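Local atomic coordinates of putative nucleotide-diphospho-sugar transferase (Desulfovibrio desulfuricans subsp. desulfuricans, PDB entry 3CGX), a protein that is a putative nucleotide-diphospho-sugar transferase with a GT-A-like fold, and probably transfers sugars from nucleotide-activated donors. Residues L198-L201 with Y202-K206; L225-Q228 with Y229-D232; E67-K70 with A71-G74; L87-R90 with M91-A94. All coordinates share one frame; numbering follows the deposited sequence.

Interaction 1. Residues L198-L201 with Y202-K206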
loop_
_atom_site.group_PDB
_atom_site.type_symbol
_atom_site.label_atom_id
_atom_site.label_comp_id
_atom_site.label_asym_id
_atom_site.label_seq_id
_atom_site.Cartn_x
_atom_site.Cartn_y
_atom_site.Cartn_z
ATOM N N LEU A 198 -1.550 5.622 14.871
ATOM C CA LEU A 198 -1.190 7.006 14.505
ATOM C C LEU A 198 -0.237 7.611 15.553
ATOM O O LEU A 198 0.736 8.343 15.224
ATOM C CB LEU A 198 -2.435 7.892 14.357
ATOM C CG LEU A 198 -2.285 9.260 13.685
ATOM C CD1 LEU A 198 -2.074 9.040 12.173
ATOM C CD2 LEU A 198 -3.500 10.208 13.893
ATOM N N ASN A 199 -0.540 7.334 16.821
ATOM C CA ASN A 199 0.320 7.779 17.917
ATOM C C ASN A 199 1.751 7.222 17.796
ATOM O O ASN A 199 2.746 7.953 17.978
ATOM C CB ASN A 199 -0.300 7.394 19.247
ATOM C CG ASN A 199 0.533 7.808 20.430
ATOM O OD1 ASN A 199 1.399 7.043 20.854
ATOM N ND2 ASN A 199 0.204 8.962 21.055
ATOM N N VAL A 200 1.854 5.942 17.463
ATOM C CA VAL A 200 3.177 5.293 17.280
ATOM C C VAL A 200 3.876 5.862 16.055
ATOM O O VAL A 200 5.089 6.168 16.121
ATOM C CB VAL A 200 3.062 3.757 17.142
ATOM C CG1 VAL A 200 4.435 3.137 16.770
ATOM C CG2 VAL A 200 2.431 3.140 18.405
ATOM N N LEU A 201 3.124 6.055 14.972
ATOM C CA LEU A 201 3.675 6.634 13.732
ATOM C C LEU A 201 4.343 7.963 14.080
ATOM O O LEU A 201 5.481 8.261 13.666
ATOM C CB LEU A 201 2.619 6.869 12.646
ATOM C CG LEU A 201 2.998 7.546 11.309
ATOM C CD1 LEU A 201 3.924 6.662 10.419
ATOM C CD2 LEU A 201 1.733 7.966 10.489
ATOM N N TYR A 202 3.614 8.756 14.851
ATOM C CA TYR A 202 4.046 10.115 15.259
ATOM C C TYR A 202 5.259 10.085 16.161
ATOM O O TYR A 202 6.256 10.764 15.914
ATOM C CB TYR A 202 2.885 10.853 15.979
ATOM C CG TYR A 202 3.173 12.306 16.402
ATOM C CD1 TYR A 202 3.759 13.214 15.509
ATOM C CD2 TYR A 202 2.808 12.767 17.657
ATOM C CE1 TYR A 202 3.992 14.531 15.880
ATOM C CE2 TYR A 202 3.040 14.085 18.037
ATOM C CZ TYR A 202 3.644 14.947 17.132
ATOM O OH TYR A 202 3.841 16.231 17.501
ATOM N N ARG A 203 5.219 9.251 17.182
ATOM C CA ARG A 203 6.244 9.329 18.199
ATOM C C ARG A 203 7.564 8.655 17.811
ATOM O O ARG A 203 8.612 9.026 18.326
ATOM C CB ARG A 203 5.730 8.783 19.487
ATOM C CG ARG A 203 4.654 9.721 20.095
ATOM C CD ARG A 203 3.850 9.019 21.100
ATOM N NE ARG A 203 4.616 8.788 22.286
ATOM C CZ ARG A 203 4.354 7.807 23.147
ATOM N NH1 ARG A 203 3.353 6.941 22.936
ATOM N NH2 ARG A 203 5.094 7.686 24.217
ATOM N N THR A 204 7.507 7.698 16.907
ATOM C CA THR A 204 8.718 6.984 16.470
ATOM C C THR A 204 9.378 7.598 15.235
ATOM O O THR A 204 10.466 7.187 14.840
ATOM C CB THR A 204 8.395 5.497 16.202
ATOM O OG1 THR A 204 7.498 5.387 15.077
ATOM C CG2 THR A 204 7.792 4.833 17.475
ATOM N N ASN A 205 8.757 8.587 14.603
ATOM C CA ASN A 205 9.388 9.213 13.426
ATOM C C ASN A 205 9.973 10.589 13.699
ATOM O O ASN A 205 10.377 11.292 12.764
ATOM C CB ASN A 205 8.448 9.291 12.232
ATOM C CG ASN A 205 8.310 7.982 11.532
ATOM O OD1 ASN A 205 7.312 7.270 11.706
ATOM N ND2 ASN A 205 9.318 7.627 10.768
ATOM N N LYS A 206 9.964 10.999 14.963
ATOM C CA LYS A 206 10.758 12.143 15.348
ATOM C C LYS A 206 12.200 11.714 15.010
ATOM O O LYS A 206 12.656 10.590 15.324
ATOM C CB LYS A 206 10.624 12.483 16.826
#

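Interaction 2. Residues L225-Q228 with Y229-D232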
loop_
_atom_site.group_PDB
_atom_site.type_symbol
_atom_site.label_atom_id
_atom_site.label_comp_id
_atom_site.label_asym_id
_atom_site.label_seq_id
_atom_site.Cartn_x
_atom_site.Cartn_y
_atom_site.Cartn_z
ATOM N N LEU A 225 -3.823 16.448 20.455
ATOM C CA LEU A 225 -4.844 15.406 20.269
ATOM C C LEU A 225 -4.174 14.007 20.303
ATOM O O LEU A 225 -4.558 13.113 21.064
ATOM C CB LEU A 225 -5.576 15.627 18.951
ATOM C CG LEU A 225 -6.577 14.537 18.562
ATOM C CD1 LEU A 225 -7.597 14.322 19.669
ATOM C CD2 LEU A 225 -7.162 14.954 17.199
ATOM N N ILE A 226 -3.165 13.843 19.480
ATOM C CA ILE A 226 -2.469 12.543 19.345
ATOM C C ILE A 226 -1.832 12.045 20.621
ATOM O O ILE A 226 -1.927 10.862 20.944
ATOM C CB ILE A 226 -1.453 12.557 18.188
ATOM C CG1 ILE A 226 -2.176 12.795 16.878
ATOM C CG2 ILE A 226 -0.628 11.244 18.127
ATOM C CD1 ILE A 226 -1.201 13.114 15.750
ATOM N N ARG A 227 -1.253 12.959 21.390
ATOM C CA ARG A 227 -0.607 12.622 22.666
ATOM C C ARG A 227 -1.558 12.246 23.827
ATOM O O ARG A 227 -1.113 11.939 24.927
ATOM C CB ARG A 227 0.340 13.773 23.079
ATOM C CG ARG A 227 1.574 13.958 22.154
ATOM C CD ARG A 227 2.378 12.686 21.904
ATOM N NE ARG A 227 2.761 12.018 23.148
ATOM C CZ ARG A 227 3.832 12.338 23.838
ATOM N NH1 ARG A 227 4.582 13.332 23.400
ATOM N NH2 ARG A 227 4.144 11.691 24.956
ATOM N N GLN A 228 -2.868 12.297 23.568
ATOM C CA GLN A 228 -3.873 11.837 24.506
ATOM C C GLN A 228 -4.152 10.337 24.281
ATOM O O GLN A 228 -4.973 9.745 24.985
ATOM C CB GLN A 228 -5.158 12.631 24.385
ATOM C CG GLN A 228 -5.002 14.091 24.832
ATOM C CD GLN A 228 -6.310 14.807 24.806
ATOM O OE1 GLN A 228 -7.064 14.743 25.769
ATOM N NE2 GLN A 228 -6.589 15.506 23.723
ATOM N N TYR A 229 -3.454 9.752 23.313
ATOM C CA TYR A 229 -3.610 8.313 22.984
ATOM C C TYR A 229 -2.265 7.618 22.984
ATOM O O TYR A 229 -1.955 6.802 22.121
ATOM C CB TYR A 229 -4.399 8.124 21.659
ATOM C CG TYR A 229 -5.779 8.704 21.735
ATOM C CD1 TYR A 229 -6.830 7.962 22.262
ATOM C CD2 TYR A 229 -6.010 10.041 21.420
ATOM C CE1 TYR A 229 -8.050 8.499 22.424
ATOM C CE2 TYR A 229 -7.272 10.600 21.603
ATOM C CZ TYR A 229 -8.299 9.798 22.079
ATOM O OH TYR A 229 -9.581 10.291 22.308
ATOM N N ASP A 230 -1.413 7.999 23.938
ATOM C CA ASP A 230 -0.102 7.373 24.036
ATOM C C ASP A 230 -0.229 5.910 24.433
ATOM O O ASP A 230 -0.953 5.569 25.358
ATOM C CB ASP A 230 0.755 7.990 25.124
ATOM C CG ASP A 230 1.363 9.327 24.745
ATOM O OD1 ASP A 230 1.327 9.693 23.579
ATOM O OD2 ASP A 230 1.956 9.971 25.642
ATOM N N ILE A 231 0.521 5.068 23.766
ATOM C CA ILE A 231 0.640 3.694 24.189
ATOM C C ILE A 231 2.104 3.516 24.585
ATOM O O ILE A 231 3.005 4.120 23.975
ATOM C CB ILE A 231 0.204 2.674 23.088
ATOM C CG1 ILE A 231 0.608 3.116 21.705
ATOM C CG2 ILE A 231 -1.289 2.528 22.986
ATOM C CD1 ILE A 231 0.251 2.070 20.683
ATOM N N ASP A 232 2.323 2.758 25.654
ATOM C CA ASP A 232 3.676 2.402 26.112
ATOM C C ASP A 232 4.421 1.642 25.006
ATOM O O ASP A 232 5.071 2.240 24.140
ATOM C CB ASP A 232 3.625 1.557 27.414
HETATM O O HOH W 1 -1.895 9.741 26.423
HETATM O O HOH W 2 1.052 12.223 26.687
#

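Interaction 3. Residues E67-K70 with A71-G74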
loop_
_atom_site.group_PDB
_atom_site.type_symbol
_atom_site.label_atom_id
_atom_site.label_comp_id
_atom_site.label_asym_id
_atom_site.label_seq_id
_atom_site.Cartn_x
_atom_site.Cartn_y
_atom_site.Cartn_z
ATOM N N GLU A 67 -11.654 11.734 -13.092
ATOM C CA GLU A 67 -11.257 13.137 -13.084
ATOM C C GLU A 67 -10.997 13.615 -11.646
ATOM O O GLU A 67 -10.207 14.550 -11.408
ATOM C CB GLU A 67 -12.300 14.001 -13.807
ATOM C CG GLU A 67 -12.349 13.781 -15.291
ATOM C CD GLU A 67 -11.046 14.131 -16.002
ATOM O OE1 GLU A 67 -10.356 15.074 -15.560
ATOM O OE2 GLU A 67 -10.713 13.444 -17.001
ATOM N N LYS A 68 -11.619 12.965 -10.678
ATOM C CA LYS A 68 -11.382 13.325 -9.252
ATOM C C LYS A 68 -9.928 12.986 -8.890
ATOM O O LYS A 68 -9.188 13.766 -8.283
ATOM C CB LYS A 68 -12.353 12.618 -8.305
ATOM C CG LYS A 68 -13.635 13.315 -8.126
ATOM C CD LYS A 68 -14.567 12.535 -7.196
ATOM C CE LYS A 68 -14.109 12.704 -5.771
ATOM N NZ LYS A 68 -15.172 12.366 -4.789
ATOM N N PHE A 69 -9.492 11.834 -9.380
ATOM C CA PHE A 69 -8.113 11.388 -9.193
ATOM C C PHE A 69 -7.103 12.279 -9.905
ATOM O O PHE A 69 -6.061 12.604 -9.342
ATOM C CB PHE A 69 -7.919 9.909 -9.577
ATOM C CG PHE A 69 -8.163 8.973 -8.412
ATOM C CD1 PHE A 69 -7.181 8.826 -7.420
ATOM C CD2 PHE A 69 -9.376 8.338 -8.257
ATOM C CE1 PHE A 69 -7.409 8.011 -6.302
ATOM C CE2 PHE A 69 -9.622 7.526 -7.131
ATOM C CZ PHE A 69 -8.628 7.363 -6.157
ATOM N N LYS A 70 -7.419 12.663 -11.137
ATOM C CA LYS A 70 -6.526 13.555 -11.904
ATOM C C LYS A 70 -6.415 14.912 -11.200
ATOM O O LYS A 70 -5.321 15.492 -11.077
ATOM C CB LYS A 70 -6.974 13.708 -13.385
ATOM C CG LYS A 70 -7.053 12.376 -14.092
ATOM C CD LYS A 70 -7.084 12.370 -15.617
ATOM C CE LYS A 70 -7.548 13.616 -16.299
ATOM N NZ LYS A 70 -8.007 13.260 -17.719
ATOM N N ALA A 71 -7.544 15.431 -10.732
ATOM C CA ALA A 71 -7.560 16.736 -10.072
ATOM C C ALA A 71 -6.799 16.713 -8.752
ATOM O O ALA A 71 -6.270 17.721 -8.308
ATOM C CB ALA A 71 -9.009 17.253 -9.879
ATOM N N TRP A 72 -6.744 15.549 -8.136
ATOM C CA TRP A 72 -6.095 15.404 -6.821
ATOM C C TRP A 72 -4.580 15.167 -6.950
ATOM O O TRP A 72 -3.776 15.976 -6.483
ATOM C CB TRP A 72 -6.745 14.273 -6.016
ATOM C CG TRP A 72 -6.004 13.897 -4.739
ATOM C CD1 TRP A 72 -5.248 14.715 -3.965
ATOM C CD2 TRP A 72 -5.980 12.619 -4.110
ATOM N NE1 TRP A 72 -4.727 14.028 -2.891
ATOM C CE2 TRP A 72 -5.165 12.736 -2.950
ATOM C CE3 TRP A 72 -6.543 11.381 -4.420
ATOM C CZ2 TRP A 72 -4.918 11.672 -2.106
ATOM C CZ3 TRP A 72 -6.294 10.309 -3.588
ATOM C CH2 TRP A 72 -5.486 10.459 -2.441
ATOM N N LEU A 73 -4.232 14.066 -7.607
ATOM C CA LEU A 73 -2.824 13.623 -7.766
ATOM C C LEU A 73 -2.143 14.070 -9.068
ATOM O O LEU A 73 -0.934 14.018 -9.172
ATOM C CB LEU A 73 -2.735 12.104 -7.586
ATOM C CG LEU A 73 -3.232 11.641 -6.218
ATOM C CD1 LEU A 73 -3.337 10.135 -6.142
ATOM C CD2 LEU A 73 -2.278 12.161 -5.111
ATOM N N GLY A 74 -2.897 14.584 -10.022
ATOM C CA GLY A 74 -2.310 15.123 -11.248
ATOM C C GLY A 74 -2.669 14.337 -12.476
ATOM O O GLY A 74 -2.781 13.109 -12.421
#

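Interaction 4. Residues L87-R90 with M91-A94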
loop_
_atom_site.group_PDB
_atom_site.type_symbol
_atom_site.label_atom_id
_atom_site.label_comp_id
_atom_site.label_asym_id
_atom_site.label_seq_id
_atom_site.Cartn_x
_atom_site.Cartn_y
_atom_site.Cartn_z
ATOM N N LEU A 87 -10.622 -8.398 -2.458
ATOM C CA LEU A 87 -9.262 -7.825 -2.531
ATOM C C LEU A 87 -8.326 -8.770 -3.264
ATOM O O LEU A 87 -7.473 -8.337 -4.028
ATOM C CB LEU A 87 -8.722 -7.459 -1.159
ATOM C CG LEU A 87 -7.366 -6.732 -1.152
ATOM C CD1 LEU A 87 -7.388 -5.402 -1.907
ATOM C CD2 LEU A 87 -6.904 -6.488 0.276
ATOM N N GLY A 88 -8.551 -10.074 -3.126
ATOM C CA GLY A 88 -7.693 -11.029 -3.792
ATOM C C GLY A 88 -7.897 -10.984 -5.296
ATOM O O GLY A 88 -6.930 -10.975 -6.048
ATOM N N GLU A 89 -9.153 -10.962 -5.750
ATOM C CA GLU A 89 -9.438 -10.813 -7.192
ATOM C C GLU A 89 -8.882 -9.492 -7.751
ATOM O O GLU A 89 -8.325 -9.452 -8.849
ATOM C CB GLU A 89 -10.948 -10.943 -7.516
ATOM C CG GLU A 89 -11.480 -12.380 -7.278
ATOM C CD GLU A 89 -10.586 -13.464 -7.921
ATOM O OE1 GLU A 89 -10.647 -13.630 -9.161
ATOM O OE2 GLU A 89 -9.820 -14.148 -7.180
ATOM N N ARG A 90 -9.014 -8.433 -6.972
ATOM C CA ARG A 90 -8.527 -7.092 -7.394
ATOM C C ARG A 90 -7.010 -7.109 -7.578
ATOM O O ARG A 90 -6.493 -6.594 -8.562
ATOM C CB ARG A 90 -8.976 -6.019 -6.392
ATOM C CG ARG A 90 -10.469 -5.794 -6.471
ATOM C CD ARG A 90 -11.053 -4.975 -5.362
ATOM N NE ARG A 90 -12.483 -4.806 -5.664
ATOM C CZ ARG A 90 -13.321 -4.040 -4.973
ATOM N NH1 ARG A 90 -12.892 -3.343 -3.950
ATOM N NH2 ARG A 90 -14.601 -3.975 -5.309
HETATM N N MSE A 91 -6.299 -7.749 -6.651
HETATM C CA MSE A 91 -4.840 -7.844 -6.743
HETATM C C MSE A 91 -4.398 -8.742 -7.887
HETATM O O MSE A 91 -3.500 -8.407 -8.654
HETATM C CB MSE A 91 -4.242 -8.347 -5.431
HETATM C CG MSE A 91 -4.381 -7.327 -4.328
HETATM SE SE MSE A 91 -3.414 -7.659 -2.636
HETATM C CE MSE A 91 -4.452 -9.183 -1.990
ATOM N N LYS A 92 -5.014 -9.909 -7.981
ATOM C CA LYS A 92 -4.725 -10.841 -9.077
ATOM C C LYS A 92 -4.903 -10.188 -10.439
ATOM O O LYS A 92 -4.028 -10.275 -11.324
ATOM C CB LYS A 92 -5.659 -12.064 -9.008
ATOM C CG LYS A 92 -5.265 -13.148 -9.962
ATOM C CD LYS A 92 -6.385 -14.137 -10.137
ATOM C CE LYS A 92 -6.800 -14.788 -8.849
ATOM N NZ LYS A 92 -7.861 -15.873 -9.145
ATOM N N HIS A 93 -6.026 -9.487 -10.604
ATOM C CA HIS A 93 -6.311 -8.825 -11.881
ATOM C C HIS A 93 -5.312 -7.699 -12.229
ATOM O O HIS A 93 -4.847 -7.573 -13.375
ATOM C CB HIS A 93 -7.746 -8.316 -11.906
ATOM C CG HIS A 93 -8.763 -9.415 -11.854
ATOM N ND1 HIS A 93 -10.040 -9.241 -11.350
ATOM C CD2 HIS A 93 -8.666 -10.730 -12.189
ATOM C CE1 HIS A 93 -10.698 -10.389 -11.423
ATOM N NE2 HIS A 93 -9.882 -11.311 -11.911
ATOM N N ALA A 94 -4.924 -6.926 -11.228
ATOM C CA ALA A 94 -4.003 -5.803 -11.460
ATOM C C ALA A 94 -2.595 -6.341 -11.841
ATOM O O ALA A 94 -1.945 -5.884 -12.787
ATOM C CB ALA A 94 -3.951 -4.888 -10.229
#

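Interaction 1. Residues L198-L201 with Y202-K206
Asn199 and Arg203 face each other one turn apart on helix 195-204. Asn199 CG lies anti to the backbone N (chi1 180°), and this swings the amide along the helix toward Arg203. The amide oxygen then takes the bond: Arg203 NH1 donates to Asn199 OD1 at 2.9 Å. The bond is nearly straight, 166° at the hydrogen. It uses a lone pair in the amide plane, and OD1 also lies in the plane of the guanidinium, at its edge. The two flat groups are steeply inclined, 65° apart. The arginine chain bends at chi3, and its CD rests 3.2 Å from Asn199 OD1. Asn199 ND2 donates to Ile226 O and Asp230 OD1.

Tyr202 and Leu201 serve the buried side. Tyr202 N donates to Leu198 O at 2.9 Å, and Tyr202 CB lies 3.4 Å from the same oxygen. Leu201 CB lies against Tyr202 N at 3.1 Å. The tyrosine ring leads away to Leu219, Ile226 and Tyr216, and its hydroxyl bonds to Asp223. Leu201 also packs on Leu219, while Leu201 O receives a weak bond from Asn205 N at 3.4 Å.

Near the end of the helix Val200 O is gripped twice. Thr204 N reaches it at 3.0 Å and Thr204 OG1 at 2.7 Å, from opposite faces of the carbonyl plane. The threonine hydroxyl therefore finds its acceptor within its own helix. The Asn199 amide holds Arg203 NH1, which also donates to Ile231 O, through its oxygen, and binds the C-terminal segment through its own nitrogen.

Interaction 2. Residues L225-Q228 with Y229-D232
The Arg227 guanidinium meets the Asp230 carboxylate edge to edge, the two planes only 29° apart. The grip is side-on and bidentate. Arg227 NE donates to Asp230 OD1 at 2.8 Å, on the syn lone pair. OD1 also accepts from Asn199 of helix 195-204. Arg227 NH2 donates to Asp230 OD2 at 2.9 Å, also on the syn side but somewhat out of the carboxylate plane. Bends at chi2 (-51°) and chi3 (-53°) fold the arginine back so that its head reaches an aspartate three residues on. The Tyr229 ring is bordered differently. Gln228 O lies over one face, and the carbonyl oxygens of Leu225 and Ile226 lie at the edge. Tyr229 CD2 comes within 3.4 Å of Leu225 O.

These groups belong to or follow a type I beta turn, Ile226 to Tyr229, at the end of helix 223-226. Tyr229 N closes the turn on Ile226 O at 3.0 Å. Two waters bridge Arg227 O to Asp230. One accepts from Asp230 N at 3.1 Å and donates to Arg227 O. The other donates to the same Arg227 O and to Asp230 OD2, 2.6 Å away.

On the apolar side, Leu225 CD1 touches Tyr229 CE2 at 4.2 Å. Leu225 also packs on Val27 and Tyr229 on Val26, both from helix 21-27, while Tyr229 reaches Val195 of helix 195-204.

Interaction 3. Residues E67-K70 with A71-G74
Phe69 and Trp72 belong to helix 65-73, the crossover of a beta-alpha-beta unit that joins the neighbouring parallel strands 53-58 and 78-81. Their rings lie side by side and point the same way. Phe69 CE1 approaches Trp72 CZ3 at 3.7 Å, at the edge of the indole. The planes are 42° apart and the six-membered centroids 5.9 Å, an oblique pairing. With Trp72 CG anti to the backbone N (chi1 171°), the indole stands out from the helix beside the Phe69 ring. Leu73 adds a further apolar contact: its CD1 is 4.3 Å from Phe69 CD1, near the plane of the phenyl ring. Leu73 CG also lies over one indole face, toward the rim.

Other parts of the fold complete this cluster. Phe69 stacks on Tyr58 and meets Tyr13 edge-to-face. Trp72 has Arg37 as a cation-pi partner, and its NE1 donates to Gln41 of helix 29-47.

The backbone bonds are uneven over the last turn. Leu73 N donates well to Phe69 O at 2.9 Å, but Trp72 N makes only weak bonds, and Gly74 N to Lys70 O is a weak, bent bond of 2.8 Å. Gly74 then leaves the helix with positive phi (114°), where a side chain would run into the preceding carbonyl oxygen. Away from the rings, Lys70 NZ forms a salt bridge with Glu67 OE2 at 2.8 Å.

The helix is thus two-sided. Aromatic and apolar groups fasten it to helix 29-47 and strand 53-58, while a charged pair one turn apart occupies another side.

Interaction 4. Residues L87-R90 with M91-A94
Leu87 and Met91 make the apolar contact in the first turns of helix 87-100. Met91 is modelled as selenomethionine. Its chain runs out from CG and bends at chi3 (-69°), which brings the CE methyl back to Leu87 CG at 3.9 Å. Met91 CG also packs 3.3 Å from Leu87 O, the oxygen that accepts from Met91 N. The tight packing is that of Met91, with Leu87 covering it from the solvent-exposed side. Met91 is buried against Phe10 of strand 5-11 and against Phe158 and Trp163, and Ala94 follows it onto Leu8 and Phe10.

Glu89, Lys92 and His93 form the looser, polar side. Glu89 and Lys92 run side by side, and the salt bridge from Lys92 NZ to Glu89 OE2 is weak at 3.3 Å. Lys92 has a stronger partner in Asp159. The carboxylate of Asp159 also comes close to that of Glu89, so the ammonium probably eases the meeting of two like charges.

His93 is the most exposed of these three. Glu89 O lies over one face of its ring, 2.9 Å above the plane and offset toward the rim. The same oxygen accepts from His93 N at 2.9 Å. The ring's ND1 bonds instead to Gln83 O. The imidazole and the Glu89 carboxylate are almost perpendicular, with Glu89 OE1 3.7 Å from His93 NE2.

Arg90 extends to the same loop, where its NE donates to Gly84 O. The chemistry is divided by side: apolar contacts seat the helix on the sheet, whereas its polar side chains bind mainly to the loops around it.

In the fold
Along the chain the order is interaction 3, interaction 4, interaction 1, interaction 2. Interactions 3 and 4 lie in helices 65-73 and 87-100, before and after strand 78-81. Their centres are about 23 Å apart and they do not touch. Interactions 1 and 2 are direct neighbours, with centres about 10 Å apart: helix 195-204 meets the C-terminal segment through Asn199, and Val200 packs on Ile231. This pair lies across the centre of the chain from interaction 4, about 31 Å (interaction 1) and 36 Å (interaction 2) away between centres. Two contacts therefore lie in helices that flank the parallel strands of the sheet, and two in the C-terminal helices and the segment after them.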